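Beta-mannosidase (Trichoderma harzianum, PDB 4CVU) probably hydrolyses terminal beta-D-mannose residues from the non-reducing ends of beta-mannosides, as a fungal glycoside hydrolase of family 2. Local coordinates at residues I162-N167 and E184-Q189; D451-D456 and L493-A498; G157-I162 and A205-G210. All coordinates share one frame; numbering follows the deposited sequence.

Overall arrangement
Interactions 1 and 3 belong to the galactose-binding domain-like part of the chain. Both use helix 159-168 and share I162, and their centres lie about 10 Å apart. Interaction 3 joins the start of this helix to the loop 205-210. Interaction 1 is nested inside that loop closure and joins the later turns of the helix to 184-189. Interaction 2 follows later in the chain, among the loops and helices of the parallel-stranded barrel. Its centre is about 16 Å from that of interaction 1 and about 23 Å from that of interaction 3. Q189 packs on L453, Y454 and P455, so interactions 1 and 2 meet where the two domains adjoin.

Interaction 1: residues I162-N167 and E184-Q189; sequences IINAIN and EYPNRQ. With NAG (2-acetamido-2-deoxy-beta-D-glucopyranose), chain J.
I163 and N187 form the close-packed part of this contact. The I163 side chain lies over the backbone of the 184-189 loop. Its CD1 is 3.6 Å from P186 O, and its CG1 is 3.9 Å from N187 CB. CG1 of I163 stands between the backbone N and the carbonyl carbon (chi1 63°), which sets it against N187 CB. N187 itself has a left-handed backbone conformation, and its side chain points back at the helix. There it meets N167, one helical turn after I163, with N187 OD1 3.2 Å from N167 CG. The two amide planes are only 27° apart. The two OD1 oxygens are both acceptors, and no hydrogen bond links them.

The helix is 159-168 of the galactose-binding domain-like region, and the loop belongs to the long, mostly irregular connection from this helix to strand 215-221. Near the end of the helix, N167 is N-glycosylated: its ND2 is bonded to C1 of the NAG in chain J. N167 O accepts a hydrogen bond from H174 NE2.

The other side of the contact is more open to solvent. N164 and P186 are both partly exposed, and a water takes part. N187 ND2 donates to N164 OD1 over 3.0 Å, with an N-H...O angle of 154°. The acceptor lies in the amide plane of N187, while the donor is tilted from the carbonyl plane of N164. The two amides are turned steeply against each other. Water 1 gives a second bond to N164 OD1 and also donates to P186 O, over 2.8 Å, so it bridges helix and loop. The acetamide methyl C8 of the NAG comes close to P186 CB, at 3.4 Å.

Interaction 2: residues D451-D456 and L493-A498; sequences DTLYPD and LMLPIA
D451 OD1 lies against two side chains of helix 490-501. It is 3.4 Å from M494 SD and 3.5 Å from L493 CD2. These are packing contacts, and no hydrogen bond joins the two segments. CG of D451 is anti to the backbone N (chi1 -162°), and the carboxylate end comes nearer the helix than CB does. M494 is bent at chi2 and chi3. Its CG packs on the peptide link after D451, 3.7 Å from T452 N, and the bend at chi2 (-43°) turns SD to the aspartate.

L453 carries the apolar half. Its two methyls meet different residues. CD1 meets A498 CB at 3.7 Å. CD2 meets L495 CD2 at 4.0 Å and M494 CB at 4.1 Å. The L453 and M494 side chains run alongside one another in opposing senses, and L495 comes in across L453. T452 turns away from the helix, and its OG1 is hydrogen-bonded to V179 O. L495 also packs on Y506 and Y513 of helix 506-528. P496 kinks the helix, because a proline N has no hydrogen to give to the preceding turn.

The segment 451-456 follows strand 442-446, and helix 490-501 follows the neighbouring parallel strand 481-485. Packing between the connections after adjacent parallel strands fits the (beta/alpha)8 barrel of family 2 catalytic domains.

Interaction 3: residues G157-I162 and A205-G210; sequences GSVPRI and AFSPVG. With NAG (2-acetamido-2-deoxy-beta-D-glucopyranose), chain C.
The N-terminal end of helix 159-168, in the galactose-binding domain-like region and just after strand 152-156 of its jelly-roll beta-sandwich, packs here through V159 and P160 on S207 and V209 of the loop before strand 215-221. S158 is at the N-cap position, and its OG is hydrogen-bonded to A83 O. The direct contacts are thin. V159 CG2 and V209 CG1 touch at 4.1 Å, and the two valines lie alongside, pointing opposite ways. V209 CG1 also reaches G157 O at 3.7 Å. S207 OG is anti to its backbone N (chi1 177°), which carries it to the helix end. There it lies 3.8 Å from P160 CD and 3.9 Å from V159 CB.

No hydrogen bond runs directly between the segments. Water 2 links them instead: it accepts from V159 N over 2.9 Å and is hydrogen-bonded to S207 OG over 3.1 Å. The loop is held further by backbone bonds from S207 to D197 and from V209 to A57. G157 has a sugar near it, a NAG of chain C that is hydrogen-bonded to N155 ND2 and T117 OG1. O5 of this NAG comes within 3.2 Å of G157 CA.

Interaction 1: residues I162-N167 and E184-Q189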
loop_
_atom_site.group_PDB
_atom_site.type_symbol
_atom_site.label_atom_id
_atom_site.label_comp_id
_atom_site.label_asym_id
_atom_site.label_seq_id
_atom_site.Cartn_x
_atom_site.Cartn_y
_atom_site.Cartn_z
ATOM N N ILE A 162 -19.586 -11.253 24.766
ATOM C CA ILE A 162 -20.678 -12.123 25.154
ATOM C C ILE A 162 -20.162 -13.549 25.471
ATOM O O ILE A 162 -20.523 -14.118 26.497
ATOM C CB ILE A 162 -21.796 -12.124 24.099
ATOM C CG1 ILE A 162 -22.460 -10.744 23.994
ATOM C CG2 ILE A 162 -22.889 -13.112 24.434
ATOM C CD1 ILE A 162 -23.422 -10.619 22.827
ATOM N N ILE A 163 -19.322 -14.132 24.612
ATOM C CA ILE A 163 -18.758 -15.487 24.900
ATOM C C ILE A 163 -17.775 -15.499 26.085
ATOM O O ILE A 163 -17.644 -16.527 26.794
ATOM C CB ILE A 163 -18.101 -16.175 23.675
ATOM C CG1 ILE A 163 -16.885 -15.365 23.167
ATOM C CG2 ILE A 163 -19.140 -16.410 22.596
ATOM C CD1 ILE A 163 -16.395 -15.710 21.773
ATOM N N ASN A 164 -17.072 -14.388 26.305
ATOM C CA ASN A 164 -16.275 -14.258 27.514
ATOM C C ASN A 164 -17.175 -14.262 28.765
ATOM O O ASN A 164 -16.851 -14.930 29.730
ATOM C CB ASN A 164 -15.360 -13.031 27.482
ATOM C CG ASN A 164 -14.263 -13.162 26.438
ATOM O OD1 ASN A 164 -14.067 -14.221 25.863
ATOM N ND2 ASN A 164 -13.560 -12.088 26.186
ATOM N N ALA A 165 -18.302 -13.563 28.696
ATOM C CA ALA A 165 -19.253 -13.491 29.818
ATOM C C ALA A 165 -19.894 -14.853 30.085
ATOM O O ALA A 165 -20.028 -15.256 31.240
ATOM C CB ALA A 165 -20.313 -12.424 29.554
ATOM N N ILE A 166 -20.253 -15.573 29.016
ATOM C CA ILE A 166 -20.777 -16.935 29.134
ATOM C C ILE A 166 -19.755 -17.838 29.825
ATOM O O ILE A 166 -20.088 -18.569 30.785
ATOM C CB ILE A 166 -21.139 -17.551 27.765
ATOM C CG1 ILE A 166 -22.407 -16.914 27.219
ATOM C CG2 ILE A 166 -21.309 -19.060 27.879
ATOM C CD1 ILE A 166 -22.739 -17.261 25.776
ATOM N N ASN A 167 -18.515 -17.795 29.344
ATOM C CA ASN A 167 -17.495 -18.685 29.875
ATOM C C ASN A 167 -17.134 -18.400 31.365
ATOM O O ASN A 167 -16.801 -19.310 32.119
ATOM C CB ASN A 167 -16.224 -18.641 29.050
ATOM C CG ASN A 167 -15.116 -19.409 29.709
ATOM O OD1 ASN A 167 -15.053 -20.633 29.628
ATOM N ND2 ASN A 167 -14.238 -18.685 30.407
ATOM N N GLU A 184 -7.082 -17.088 17.744
ATOM C CA GLU A 184 -6.955 -15.754 18.276
ATOM C C GLU A 184 -7.923 -15.563 19.454
ATOM O O GLU A 184 -7.471 -15.680 20.590
ATOM C CB GLU A 184 -7.091 -14.698 17.165
ATOM C CG GLU A 184 -5.881 -14.750 16.236
ATOM C CD GLU A 184 -6.005 -13.881 14.998
ATOM O OE1 GLU A 184 -6.103 -12.636 15.122
ATOM O OE2 GLU A 184 -6.010 -14.459 13.885
ATOM N N TYR A 185 -9.210 -15.267 19.213
ATOM C CA TYR A 185 -10.181 -15.156 20.329
ATOM C C TYR A 185 -10.483 -16.500 20.993
ATOM O O TYR A 185 -10.628 -17.488 20.324
ATOM C CB TYR A 185 -11.510 -14.582 19.887
ATOM C CG TYR A 185 -11.396 -13.152 19.450
ATOM C CD1 TYR A 185 -11.466 -12.107 20.379
ATOM C CD2 TYR A 185 -11.185 -12.825 18.121
ATOM C CE1 TYR A 185 -11.355 -10.778 19.989
ATOM C CE2 TYR A 185 -11.068 -11.497 17.711
ATOM C CZ TYR A 185 -11.155 -10.488 18.629
ATOM O OH TYR A 185 -11.049 -9.188 18.192
ATOM N N PRO A 186 -10.565 -16.531 22.321
ATOM C CA PRO A 186 -10.982 -17.715 23.060
ATOM C C PRO A 186 -12.484 -17.848 23.131
ATOM O O PRO A 186 -13.218 -16.927 22.824
ATOM C CB PRO A 186 -10.486 -17.411 24.468
ATOM C CG PRO A 186 -10.585 -15.918 24.548
ATOM C CD PRO A 186 -10.123 -15.449 23.214
ATOM N N ASN A 187 -12.931 -19.000 23.591
ATOM C CA ASN A 187 -14.332 -19.254 23.906
ATOM C C ASN A 187 -15.327 -19.460 22.774
ATOM O O ASN A 187 -16.509 -19.455 23.040
ATOM C CB ASN A 187 -14.887 -18.222 24.910
ATOM C CG ASN A 187 -14.152 -18.230 26.223
ATOM O OD1 ASN A 187 -13.875 -19.270 26.798
ATOM N ND2 ASN A 187 -13.760 -17.087 26.645
ATOM N N ARG A 188 -14.855 -19.694 21.544
ATOM C CA ARG A 188 -15.699 -19.804 20.362
ATOM C C ARG A 188 -16.694 -20.967 20.415
ATOM O O ARG A 188 -17.680 -20.978 19.732
ATOM C CB ARG A 188 -14.854 -19.891 19.088
ATOM C CG ARG A 188 -14.176 -21.208 18.845
ATOM C CD ARG A 188 -13.099 -21.191 17.742
ATOM N NE ARG A 188 -12.168 -22.323 17.823
ATOM C CZ ARG A 188 -12.391 -23.501 17.259
ATOM N NH1 ARG A 188 -13.494 -23.694 16.640
ATOM N NH2 ARG A 188 -11.527 -24.505 17.326
ATOM N N GLN A 189 -16.410 -21.966 21.247
ATOM C CA GLN A 189 -17.286 -23.126 21.329
ATOM C C GLN A 189 -18.704 -22.747 21.817
ATOM O O GLN A 189 -19.663 -23.504 21.611
ATOM C CB GLN A 189 -16.651 -24.201 22.233
ATOM C CG GLN A 189 -16.635 -23.916 23.734
ATOM C CD GLN A 189 -15.416 -23.156 24.204
ATOM O OE1 GLN A 189 -14.795 -22.392 23.439
ATOM N NE2 GLN A 189 -15.090 -23.307 25.505
HETATM C C1 NAG J . -13.184 -19.277 31.210
HETATM C C2 NAG J . -11.826 -18.598 31.220
HETATM C C3 NAG J . -10.859 -19.137 32.259
HETATM C C4 NAG J . -11.502 -19.297 33.640
HETATM C C5 NAG J . -12.895 -19.912 33.537
HETATM C C6 NAG J . -13.596 -19.916 34.904
HETATM C C7 NAG J . -11.016 -17.658 29.146
HETATM C C8 NAG J . -10.338 -17.965 27.844
HETATM N N2 NAG J . -11.203 -18.722 29.922
HETATM O O3 NAG J . -9.793 -18.211 32.318
HETATM O O4 NAG J . -10.688 -20.176 34.387
HETATM O O5 NAG J . -13.689 -19.243 32.550
HETATM O O6 NAG J . -14.796 -19.159 34.887
HETATM O O7 NAG J . -11.368 -16.493 29.421
HETATM O O HOH W 1 -13.259 -14.136 23.017
#

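Interaction 2: residues D451-D456 and L493-A498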
loop_
_atom_site.group_PDB
_atom_site.type_symbol
_atom_site.label_atom_id
_atom_site.label_comp_id
_atom_site.label_asym_id
_atom_site.label_seq_id
_atom_site.Cartn_x
_atom_site.Cartn_y
_atom_site.Cartn_z
ATOM N N ASP A 451 -12.597 -28.529 15.317
ATOM C CA ASP A 451 -11.325 -28.471 15.992
ATOM C C ASP A 451 -11.423 -27.994 17.454
ATOM O O ASP A 451 -10.538 -27.321 17.976
ATOM C CB ASP A 451 -10.380 -27.567 15.195
ATOM C CG ASP A 451 -8.922 -27.781 15.558
ATOM O OD1 ASP A 451 -8.562 -28.869 16.088
ATOM O OD2 ASP A 451 -8.121 -26.837 15.324
ATOM N N THR A 452 -12.521 -28.349 18.090
ATOM C CA THR A 452 -12.680 -28.184 19.519
ATOM C C THR A 452 -13.884 -29.019 19.903
ATOM O O THR A 452 -14.581 -29.560 19.028
ATOM C CB THR A 452 -12.876 -26.708 19.913
ATOM O OG1 THR A 452 -12.719 -26.549 21.340
ATOM C CG2 THR A 452 -14.219 -26.188 19.431
ATOM N N LEU A 453 -14.103 -29.150 21.213
ATOM C CA LEU A 453 -15.270 -29.856 21.734
ATOM C C LEU A 453 -16.286 -28.823 22.147
ATOM O O LEU A 453 -15.919 -27.697 22.420
ATOM C CB LEU A 453 -14.892 -30.787 22.893
ATOM C CG LEU A 453 -13.951 -31.941 22.518
ATOM C CD1 LEU A 453 -13.735 -32.878 23.701
ATOM C CD2 LEU A 453 -14.448 -32.746 21.327
ATOM N N TYR A 454 -17.561 -29.221 22.179
ATOM C CA TYR A 454 -18.657 -28.277 22.273
ATOM C C TYR A 454 -19.593 -28.575 23.456
ATOM O O TYR A 454 -19.595 -29.709 23.998
ATOM C CB TYR A 454 -19.453 -28.281 20.957
ATOM C CG TYR A 454 -18.708 -27.601 19.834
ATOM C CD1 TYR A 454 -17.791 -28.292 19.071
ATOM C CD2 TYR A 454 -18.899 -26.255 19.581
ATOM C CE1 TYR A 454 -17.086 -27.665 18.074
ATOM C CE2 TYR A 454 -18.205 -25.605 18.589
ATOM C CZ TYR A 454 -17.311 -26.310 17.816
ATOM O OH TYR A 454 -16.569 -25.650 16.851
ATOM N N PRO A 455 -20.382 -27.563 23.850
ATOM C CA PRO A 455 -21.419 -27.769 24.886
ATOM C C PRO A 455 -22.494 -28.746 24.436
ATOM O O PRO A 455 -22.681 -28.976 23.238
ATOM C CB PRO A 455 -22.028 -26.371 25.070
ATOM C CG PRO A 455 -21.038 -25.428 24.505
ATOM C CD PRO A 455 -20.384 -26.167 23.378
ATOM N N ASP A 456 -23.183 -29.327 25.410
ATOM C CA ASP A 456 -24.321 -30.206 25.136
ATOM C C ASP A 456 -25.436 -30.022 26.185
ATOM O O ASP A 456 -26.179 -30.962 26.470
ATOM C CB ASP A 456 -23.886 -31.670 25.081
ATOM C CG ASP A 456 -24.947 -32.572 24.482
ATOM O OD1 ASP A 456 -25.639 -32.134 23.526
ATOM O OD2 ASP A 456 -25.098 -33.730 24.954
ATOM N N LEU A 493 -8.558 -36.387 16.184
ATOM C CA LEU A 493 -7.737 -35.338 16.818
ATOM C C LEU A 493 -8.250 -34.881 18.205
ATOM O O LEU A 493 -7.626 -35.150 19.229
ATOM C CB LEU A 493 -7.606 -34.133 15.876
ATOM C CG LEU A 493 -6.680 -32.990 16.321
ATOM C CD1 LEU A 493 -5.254 -33.489 16.450
ATOM C CD2 LEU A 493 -6.737 -31.825 15.359
ATOM N N MET A 494 -9.380 -34.191 18.245
ATOM C CA MET A 494 -9.808 -33.544 19.482
ATOM C C MET A 494 -10.261 -34.485 20.585
ATOM O O MET A 494 -9.997 -34.218 21.758
ATOM C CB MET A 494 -10.898 -32.519 19.210
ATOM C CG MET A 494 -10.413 -31.341 18.400
ATOM S SD MET A 494 -8.807 -30.723 18.925
ATOM C CE MET A 494 -9.160 -30.501 20.680
ATOM N N LEU A 495 -10.926 -35.578 20.227
ATOM C CA LEU A 495 -11.286 -36.574 21.220
ATOM C C LEU A 495 -10.070 -37.236 21.893
ATOM O O LEU A 495 -10.011 -37.322 23.114
ATOM C CB LEU A 495 -12.302 -37.602 20.663
ATOM C CG LEU A 495 -13.741 -37.049 20.478
ATOM C CD1 LEU A 495 -14.651 -38.006 19.704
ATOM C CD2 LEU A 495 -14.406 -36.687 21.780
ATOM N N PRO A 496 -9.076 -37.680 21.106
ATOM C CA PRO A 496 -7.885 -38.221 21.801
ATOM C C PRO A 496 -7.088 -37.163 22.594
ATOM O O PRO A 496 -6.513 -37.492 23.615
ATOM C CB PRO A 496 -7.051 -38.834 20.679
ATOM C CG PRO A 496 -8.021 -39.075 19.549
ATOM C CD PRO A 496 -9.126 -38.055 19.675
ATOM N N ILE A 497 -7.120 -35.901 22.165
ATOM C CA ILE A 497 -6.538 -34.813 22.968
ATOM C C ILE A 497 -7.297 -34.721 24.320
ATOM O O ILE A 497 -6.689 -34.629 25.376
ATOM C CB ILE A 497 -6.547 -33.442 22.229
ATOM C CG1 ILE A 497 -5.473 -33.412 21.156
ATOM C CG2 ILE A 497 -6.310 -32.302 23.216
ATOM C CD1 ILE A 497 -5.573 -32.215 20.237
ATOM N N ALA A 498 -8.610 -34.784 24.257
ATOM C CA ALA A 498 -9.414 -34.774 25.454
ATOM C C ALA A 498 -9.160 -36.004 26.350
ATOM O O ALA A 498 -9.057 -35.845 27.554
ATOM C CB ALA A 498 -10.858 -34.620 25.131
#

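Interaction 3: residues G157-I162 and A205-G210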
loop_
_atom_site.group_PDB
_atom_site.type_symbol
_atom_site.label_atom_id
_atom_site.label_comp_id
_atom_site.label_asym_id
_atom_site.label_seq_id
_atom_site.Cartn_x
_atom_site.Cartn_y
_atom_site.Cartn_z
ATOM N N GLY A 157 -24.437 -7.561 19.067
ATOM C CA GLY A 157 -23.460 -7.589 20.157
ATOM C C GLY A 157 -22.018 -7.703 19.717
ATOM O O GLY A 157 -21.716 -8.063 18.577
ATOM N N SER A 158 -21.117 -7.361 20.630
ATOM C CA SER A 158 -19.726 -7.751 20.554
ATOM C C SER A 158 -19.692 -9.235 20.933
ATOM O O SER A 158 -20.090 -9.581 22.029
ATOM C CB SER A 158 -18.895 -6.947 21.531
ATOM O OG SER A 158 -17.569 -7.415 21.581
ATOM N N VAL A 159 -19.253 -10.101 20.001
ATOM C CA VAL A 159 -19.321 -11.534 20.233
ATOM C C VAL A 159 -18.293 -12.044 21.265
ATOM O O VAL A 159 -18.639 -12.878 22.118
ATOM C CB VAL A 159 -19.303 -12.341 18.926
ATOM C CG1 VAL A 159 -19.387 -13.841 19.177
ATOM C CG2 VAL A 159 -20.464 -11.945 18.028
ATOM N N PRO A 160 -17.032 -11.565 21.202
ATOM C CA PRO A 160 -16.030 -11.906 22.194
ATOM C C PRO A 160 -16.466 -11.589 23.617
ATOM O O PRO A 160 -16.225 -12.368 24.530
ATOM C CB PRO A 160 -14.877 -10.991 21.828
ATOM C CG PRO A 160 -14.962 -10.867 20.359
ATOM C CD PRO A 160 -16.428 -10.864 20.053
ATOM N N ARG A 161 -17.081 -10.434 23.785
ATOM C CA ARG A 161 -17.547 -9.999 25.110
ATOM C C ARG A 161 -18.633 -10.919 25.629
ATOM O O ARG A 161 -18.586 -11.341 26.781
ATOM C CB ARG A 161 -18.073 -8.564 25.068
ATOM C CG ARG A 161 -18.595 -8.083 26.420
ATOM C CD ARG A 161 -18.586 -6.570 26.507
ATOM N NE ARG A 161 -19.563 -6.005 25.593
ATOM C CZ ARG A 161 -19.481 -4.802 25.031
ATOM N NH1 ARG A 161 -18.461 -4.002 25.241
ATOM N NH2 ARG A 161 -20.435 -4.414 24.214
ATOM N N ILE A 162 -19.586 -11.253 24.766
ATOM C CA ILE A 162 -20.678 -12.123 25.154
ATOM C C ILE A 162 -20.162 -13.549 25.471
ATOM O O ILE A 162 -20.523 -14.118 26.497
ATOM C CB ILE A 162 -21.796 -12.124 24.099
ATOM C CG1 ILE A 162 -22.460 -10.744 23.994
ATOM C CG2 ILE A 162 -22.889 -13.112 24.434
ATOM C CD1 ILE A 162 -23.422 -10.619 22.827
ATOM N N ALA A 205 -9.022 -12.635 12.165
ATOM C CA ALA A 205 -10.066 -12.760 13.152
ATOM C C ALA A 205 -10.831 -11.473 13.300
ATOM O O ALA A 205 -10.641 -10.770 14.315
ATOM C CB ALA A 205 -9.454 -13.121 14.496
ATOM N N PHE A 206 -11.710 -11.186 12.347
ATOM C CA PHE A 206 -12.436 -9.906 12.348
ATOM C C PHE A 206 -13.736 -9.891 13.148
ATOM O O PHE A 206 -14.273 -8.809 13.422
ATOM C CB PHE A 206 -12.666 -9.426 10.907
ATOM C CG PHE A 206 -11.402 -8.973 10.223
ATOM C CD1 PHE A 206 -10.623 -7.968 10.788
ATOM C CD2 PHE A 206 -10.966 -9.576 9.051
ATOM C CE1 PHE A 206 -9.449 -7.576 10.197
ATOM C CE2 PHE A 206 -9.780 -9.173 8.454
ATOM C CZ PHE A 206 -9.041 -8.162 9.035
ATOM N N SER A 207 -14.250 -11.086 13.482
ATOM C CA SER A 207 -15.530 -11.255 14.166
ATOM C C SER A 207 -16.583 -10.230 13.710
ATOM O O SER A 207 -17.126 -9.485 14.545
ATOM C CB SER A 207 -15.350 -11.132 15.674
ATOM O OG SER A 207 -16.605 -11.234 16.306
ATOM N N PRO A 208 -16.940 -10.265 12.420
ATOM C CA PRO A 208 -17.910 -9.310 11.868
ATOM C C PRO A 208 -19.329 -9.612 12.325
ATOM O O PRO A 208 -19.634 -10.748 12.784
ATOM C CB PRO A 208 -17.743 -9.504 10.371
ATOM C CG PRO A 208 -17.371 -10.955 10.240
ATOM C CD PRO A 208 -16.398 -11.131 11.373
ATOM N N VAL A 209 -20.172 -8.584 12.267
ATOM C CA VAL A 209 -21.573 -8.694 12.687
ATOM C C VAL A 209 -22.418 -7.875 11.748
ATOM O O VAL A 209 -21.935 -6.886 11.180
ATOM C CB VAL A 209 -21.854 -8.234 14.129
ATOM C CG1 VAL A 209 -21.092 -9.109 15.126
ATOM C CG2 VAL A 209 -21.489 -6.772 14.340
ATOM N N GLY A 210 -23.664 -8.305 11.591
ATOM C CA GLY A 210 -24.618 -7.584 10.752
ATOM C C GLY A 210 -25.644 -8.502 10.110
ATOM O O GLY A 210 -25.598 -9.737 10.304
HETATM C C1 NAG C . -25.136 -5.308 22.663
HETATM C C2 NAG C . -26.123 -4.587 23.616
HETATM C C3 NAG C . -26.782 -5.587 24.555
HETATM C C4 NAG C . -27.345 -6.795 23.809
HETATM C C5 NAG C . -26.325 -7.367 22.792
HETATM C C6 NAG C . -26.939 -8.465 21.895
HETATM C C7 NAG C . -25.568 -2.274 24.091
HETATM C C8 NAG C . -24.843 -1.265 24.930
HETATM N N2 NAG C . -25.446 -3.561 24.402
HETATM O O3 NAG C . -27.814 -4.916 25.262
HETATM O O4 NAG C . -27.661 -7.792 24.770
HETATM O O5 NAG C . -25.804 -6.341 21.964
HETATM O O6 NAG C . -27.857 -7.932 20.954
HETATM O O7 NAG C . -26.237 -1.896 23.153
HETATM O O HOH W 2 -18.050 -8.838 17.672
#